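Local coordinates for virulence protein STM3117 (Salmonella enterica subsp. enterica serovar Typhimurium, PDB 3HUH) that promotes bacterial replication inside host macrophages and may take part in the biosynthesis and modification of the cell-wall peptidoglycan, at residues T30-S35 / D132-L137; L45-V50 / L89-S94. One frame throughout, in Å; residues are numbered along the deposited sequence.

Interaction 1 of 2, residues T30-S35 / D132-L137; sequences TVSDIS and DPDGNL
The D134 carboxylate meets S32 with one oxygen, by a hydrogen bond, and V31 with the other, by plain contact. S32 N donates to D134 OD1 at 3.0 Å and 164°, reaching it on the syn side but 27° out of the carboxylate plane. The S32 hydroxyl OG also comes within 3.1 Å of D134 OD1. D134 OD2 instead rests against the V31 side chain, 3.4 Å from CB and as close to CG1, and receives a hydrogen bond from a water that in turn accepts from D33 N. One carboxylate thus serves two consecutive backbone N-H groups, S32 directly and D33 through the water, just where strand 21-31 gives way to helix 34-43. D33 is the N-cap of that helix, whose N-terminal end may help to stabilise the negative charge of D134.

A second aspartate holds the turn that presents D134, whose CG, anti to the carbonyl carbon (chi1 -68°), leads across to S32. D132 OD1 accepts from D134 N at 3.0 Å and from N136 N at 2.9 Å, the two donors approaching opposite faces of its carboxylate plane, while D132 OD2 is bonded to Y41 of helix 34-43. The D134 bond makes an Asx turn, laid over a type I beta turn from D132 to G135. This is the DPDGN turn recurrent in the vicinal oxygen chelate (VOC) superfamily, linking the last two strands of a βαβββ unit.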
loop_
_atom_site.group_PDB
_atom_site.type_symbol
_atom_site.label_atom_id
_atom_site.label_comp_id
_atom_site.label_asym_id
_atom_site.label_seq_id
_atom_site.Cartn_x
_atom_site.Cartn_y
_atom_site.Cartn_z
ATOM N N THR A 30 -3.215 -5.863 8.282
ATOM C CA THR A 30 -3.814 -6.776 9.246
ATOM C C THR A 30 -2.742 -6.970 10.308
ATOM O O THR A 30 -1.627 -7.401 10.012
ATOM C CB THR A 30 -4.193 -8.107 8.584
ATOM O OG1 THR A 30 -5.200 -7.849 7.600
ATOM C CG2 THR A 30 -4.747 -9.093 9.621
ATOM N N VAL A 31 -3.086 -6.643 11.549
ATOM C CA VAL A 31 -2.127 -6.707 12.645
ATOM C C VAL A 31 -2.573 -7.533 13.848
ATOM O O VAL A 31 -3.766 -7.771 14.049
ATOM C CB VAL A 31 -1.785 -5.272 13.117
ATOM C CG1 VAL A 31 -1.212 -4.471 11.953
ATOM C CG2 VAL A 31 -3.029 -4.586 13.658
ATOM N N SER A 32 -1.606 -7.972 14.651
ATOM C CA SER A 32 -1.931 -8.764 15.834
ATOM C C SER A 32 -2.555 -7.907 16.934
ATOM O O SER A 32 -3.492 -8.339 17.613
ATOM C CB SER A 32 -0.679 -9.483 16.362
ATOM O OG SER A 32 0.330 -8.571 16.759
ATOM N N ASP A 33 -2.049 -6.689 17.100
ATOM C CA ASP A 33 -2.566 -5.787 18.124
ATOM C C ASP A 33 -2.607 -4.338 17.635
ATOM O O ASP A 33 -1.572 -3.683 17.496
ATOM C CB ASP A 33 -1.701 -5.874 19.382
ATOM C CG ASP A 33 -2.308 -5.126 20.549
ATOM O OD1 ASP A 33 -3.283 -5.636 21.142
ATOM O OD2 ASP A 33 -1.829 -4.020 20.862
ATOM N N ILE A 34 -3.812 -3.843 17.384
ATOM C CA ILE A 34 -3.986 -2.484 16.902
ATOM C C ILE A 34 -3.348 -1.433 17.817
ATOM O O ILE A 34 -2.708 -0.503 17.329
ATOM C CB ILE A 34 -5.490 -2.186 16.663
ATOM C CG1 ILE A 34 -5.938 -2.888 15.375
ATOM C CG2 ILE A 34 -5.735 -0.682 16.595
ATOM C CD1 ILE A 34 -7.398 -2.693 15.007
ATOM N N SER A 35 -3.495 -1.583 19.132
ATOM C CA SER A 35 -2.907 -0.613 20.061
ATOM C C SER A 35 -1.401 -0.473 19.860
ATOM O O SER A 35 -0.864 0.638 19.815
ATOM C CB SER A 35 -3.189 -1.013 21.515
ATOM O OG SER A 35 -4.565 -0.881 21.814
ATOM N N ASP A 132 7.911 -2.678 11.429
ATOM C CA ASP A 132 6.899 -2.300 12.397
ATOM C C ASP A 132 6.703 -3.471 13.361
ATOM O O ASP A 132 7.362 -4.503 13.227
ATOM C CB ASP A 132 5.596 -1.856 11.696
ATOM C CG ASP A 132 4.770 -3.003 11.136
ATOM O OD1 ASP A 132 5.189 -4.178 11.183
ATOM O OD2 ASP A 132 3.663 -2.704 10.636
ATOM N N PRO A 133 5.814 -3.327 14.353
ATOM C CA PRO A 133 5.584 -4.403 15.326
ATOM C C PRO A 133 5.262 -5.794 14.794
ATOM O O PRO A 133 5.556 -6.800 15.456
ATOM C CB PRO A 133 4.460 -3.842 16.187
ATOM C CG PRO A 133 4.770 -2.389 16.206
ATOM C CD PRO A 133 5.074 -2.115 14.744
ATOM N N ASP A 134 4.674 -5.859 13.604
ATOM C CA ASP A 134 4.302 -7.143 13.022
ATOM C C ASP A 134 5.323 -7.685 12.032
ATOM O O ASP A 134 5.155 -8.776 11.502
ATOM C CB ASP A 134 2.927 -7.032 12.358
ATOM C CG ASP A 134 1.809 -6.837 13.369
ATOM O OD1 ASP A 134 1.247 -7.847 13.847
ATOM O OD2 ASP A 134 1.506 -5.671 13.705
ATOM N N GLY A 135 6.385 -6.925 11.784
ATOM C CA GLY A 135 7.402 -7.386 10.859
ATOM C C GLY A 135 7.289 -6.814 9.457
ATOM O O GLY A 135 8.070 -7.174 8.574
ATOM N N ASN A 136 6.312 -5.938 9.235
ATOM C CA ASN A 136 6.166 -5.323 7.923
ATOM C C ASN A 136 7.436 -4.517 7.663
ATOM O O ASN A 136 8.008 -3.923 8.587
ATOM C CB ASN A 136 4.960 -4.379 7.889
ATOM C CG ASN A 136 3.637 -5.105 8.085
ATOM O OD1 ASN A 136 2.801 -4.686 8.887
ATOM N ND2 ASN A 136 3.439 -6.184 7.349
ATOM N N LEU A 137 7.888 -4.510 6.415
ATOM C CA LEU A 137 9.082 -3.750 6.069
ATOM C C LEU A 137 8.656 -2.331 5.715
ATOM O O LEU A 137 7.792 -2.127 4.852
ATOM C CB LEU A 137 9.805 -4.387 4.883
ATOM C CG LEU A 137 11.121 -3.710 4.482
ATOM C CD1 LEU A 137 12.152 -3.856 5.602
ATOM C CD2 LEU A 137 11.633 -4.329 3.197
HETATM O O HOH W 1 0.349 -5.412 16.123
#

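Interaction 2 of 2, residues L45-V50 / L89-S94; sequences LGFSAV and LCFITS
No polar bond joins F47 to F91; the polar anchoring nearby is at T93, two residues beyond F91 on the same strand, where OG1 is gripped twice, by T95 N and by I20 O of the second subunit. T93 OG1 thus adds a side-chain bond to the edge strand 88-93, whose residues L89-T93 already pair antiparallel with a strand of that subunit, so the sheet continues across the interface. The contact itself is wholly aromatic. F47 points the far end of its ring at one face of F91, a T-shaped (edge-to-face) pair with centroids 5.4 Å apart and planes at 75°. The touching atom is F47 CZ, which stands over the rim of the F91 ring rather than its middle, 3.8 Å from F91 CE1 and 4.0 Å from F91 CD1.

The ring of F47 is rotated unusually for a phenylalanine: with chi2 at -2° its plane nearly contains its own CA, whereas F91 keeps the common crosswise setting. Neighbours probably hold this rotation. L45 CB lies 3.7 Å above one face of the F47 ring, again offset toward the rim, and F61 of strand 56-61 stacks with F47 while also making an edge-to-face pair with F91. Three phenylalanines therefore form a connected cluster between the two βαβββ halves of the VOC fold, with F91 also resting on I138 of the adjoining strand 137-142 and F47 on L59. It joins the connection between helix 34-43 and strand 48-52, beside one sheet, to strand 88-93, an outer strand of the other. With both touching residues buried, the cohesion rests on dispersion and on the weak electrostatic attraction of ring C-H groups for a π face, which is consistent with the near-perpendicular planes; no hydrogen bond takes part.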
loop_
_atom_site.group_PDB
_atom_site.type_symbol
_atom_site.label_atom_id
_atom_site.label_comp_id
_atom_site.label_asym_id
_atom_site.label_seq_id
_atom_site.Cartn_x
_atom_site.Cartn_y
_atom_site.Cartn_z
ATOM N N LEU A 45 6.678 7.191 12.980
ATOM C CA LEU A 45 6.395 7.827 11.695
ATOM C C LEU A 45 5.608 9.130 11.780
ATOM O O LEU A 45 5.466 9.833 10.783
ATOM C CB LEU A 45 5.653 6.855 10.770
ATOM C CG LEU A 45 6.437 5.698 10.135
ATOM C CD1 LEU A 45 7.572 6.260 9.300
ATOM C CD2 LEU A 45 6.980 4.770 11.201
ATOM N N GLY A 46 5.082 9.450 12.955
ATOM C CA GLY A 46 4.330 10.685 13.096
ATOM C C GLY A 46 2.930 10.681 12.518
ATOM O O GLY A 46 2.357 11.746 12.272
ATOM N N PHE A 47 2.366 9.500 12.284
ATOM C CA PHE A 47 1.003 9.420 11.753
ATOM C C PHE A 47 0.000 9.779 12.852
ATOM O O PHE A 47 0.360 9.868 14.030
ATOM C CB PHE A 47 0.702 8.003 11.252
ATOM C CG PHE A 47 1.504 7.587 10.045
ATOM C CD1 PHE A 47 2.397 8.461 9.427
ATOM C CD2 PHE A 47 1.347 6.313 9.514
ATOM C CE1 PHE A 47 3.115 8.061 8.294
ATOM C CE2 PHE A 47 2.060 5.906 8.383
ATOM C CZ PHE A 47 2.945 6.783 7.773
ATOM N N SER A 48 -1.259 9.970 12.473
ATOM C CA SER A 48 -2.301 10.314 13.440
ATOM C C SER A 48 -3.445 9.308 13.384
ATOM O O SER A 48 -4.078 9.140 12.343
ATOM C CB SER A 48 -2.848 11.717 13.169
ATOM O OG SER A 48 -1.831 12.695 13.292
ATOM N N ALA A 49 -3.715 8.648 14.506
ATOM C CA ALA A 49 -4.786 7.658 14.557
ATOM C C ALA A 49 -6.172 8.281 14.697
ATOM O O ALA A 49 -6.354 9.279 15.400
ATOM C CB ALA A 49 -4.540 6.668 15.707
ATOM N N VAL A 50 -7.146 7.690 14.009
ATOM C CA VAL A 50 -8.530 8.153 14.070
ATOM C C VAL A 50 -9.454 6.946 14.095
ATOM O O VAL A 50 -9.026 5.817 13.835
ATOM C CB VAL A 50 -8.927 9.005 12.848
ATOM C CG1 VAL A 50 -8.063 10.249 12.772
ATOM C CG2 VAL A 50 -8.822 8.176 11.575
ATOM N N LEU A 89 6.255 -1.483 2.364
ATOM C CA LEU A 89 5.836 -0.144 1.957
ATOM C C LEU A 89 6.919 0.917 2.007
ATOM O O LEU A 89 7.772 0.903 2.888
ATOM C CB LEU A 89 4.702 0.324 2.874
ATOM C CG LEU A 89 3.633 -0.689 3.291
ATOM C CD1 LEU A 89 2.721 -0.062 4.330
ATOM C CD2 LEU A 89 2.837 -1.137 2.071
ATOM N N CYS A 90 6.854 1.862 1.078
ATOM C CA CYS A 90 7.815 2.953 1.045
ATOM C C CYS A 90 7.096 4.283 1.220
ATOM O O CYS A 90 6.149 4.591 0.493
ATOM C CB CYS A 90 8.585 2.971 -0.275
ATOM S SG CYS A 90 9.685 4.408 -0.422
ATOM N N PHE A 91 7.555 5.062 2.193
ATOM C CA PHE A 91 6.975 6.368 2.485
ATOM C C PHE A 91 7.994 7.453 2.173
ATOM O O PHE A 91 9.174 7.311 2.505
ATOM C CB PHE A 91 6.603 6.459 3.966
ATOM C CG PHE A 91 5.505 5.526 4.375
ATOM C CD1 PHE A 91 4.183 5.802 4.046
ATOM C CD2 PHE A 91 5.793 4.362 5.076
ATOM C CE1 PHE A 91 3.162 4.927 4.410
ATOM C CE2 PHE A 91 4.783 3.479 5.445
ATOM C CZ PHE A 91 3.465 3.760 5.113
ATOM N N ILE A 92 7.549 8.527 1.531
ATOM C CA ILE A 92 8.454 9.627 1.224
ATOM C C ILE A 92 8.411 10.638 2.356
ATOM O O ILE A 92 7.335 11.004 2.846
ATOM C CB ILE A 92 8.066 10.366 -0.075
ATOM C CG1 ILE A 92 8.118 9.406 -1.262
ATOM C CG2 ILE A 92 9.001 11.558 -0.291
ATOM C CD1 ILE A 92 9.465 8.735 -1.468
ATOM N N THR A 93 9.588 11.085 2.771
ATOM C CA THR A 93 9.692 12.075 3.828
ATOM C C THR A 93 10.299 13.352 3.259
ATOM O O THR A 93 11.051 13.305 2.286
ATOM C CB THR A 93 10.588 11.587 4.987
ATOM O OG1 THR A 93 10.616 12.585 6.016
ATOM C CG2 THR A 93 12.014 11.343 4.503
ATOM N N SER A 94 9.952 14.487 3.864
ATOM C CA SER A 94 10.482 15.780 3.447
ATOM C C SER A 94 11.580 16.180 4.433
ATOM O O SER A 94 12.229 17.220 4.290
ATOM C CB SER A 94 9.370 16.839 3.424
ATOM O OG SER A 94 8.649 16.871 4.642
#

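In the fold
The centres of the two interactions lie 15 Å apart, and both join the two halves of the VOC fold, each built round a four-stranded sheet of strand order 1-4-3-2. Along the chain the order is 30-35, 45-50, 89-94, 132-137, so interaction 2 falls between the segments of interaction 1. Helix 34-43 starts within interaction 1 and ends just before interaction 2. In the sheet of the C-terminal half, strands 88-93 and 137-142 run parallel side by side, where L137 O and L89 N, 3.0 Å apart, probably form a hydrogen bond. Both contacts touch the second subunit, so the seam, polar in interaction 1 and aromatic in interaction 2, also adjoins the dimer interface.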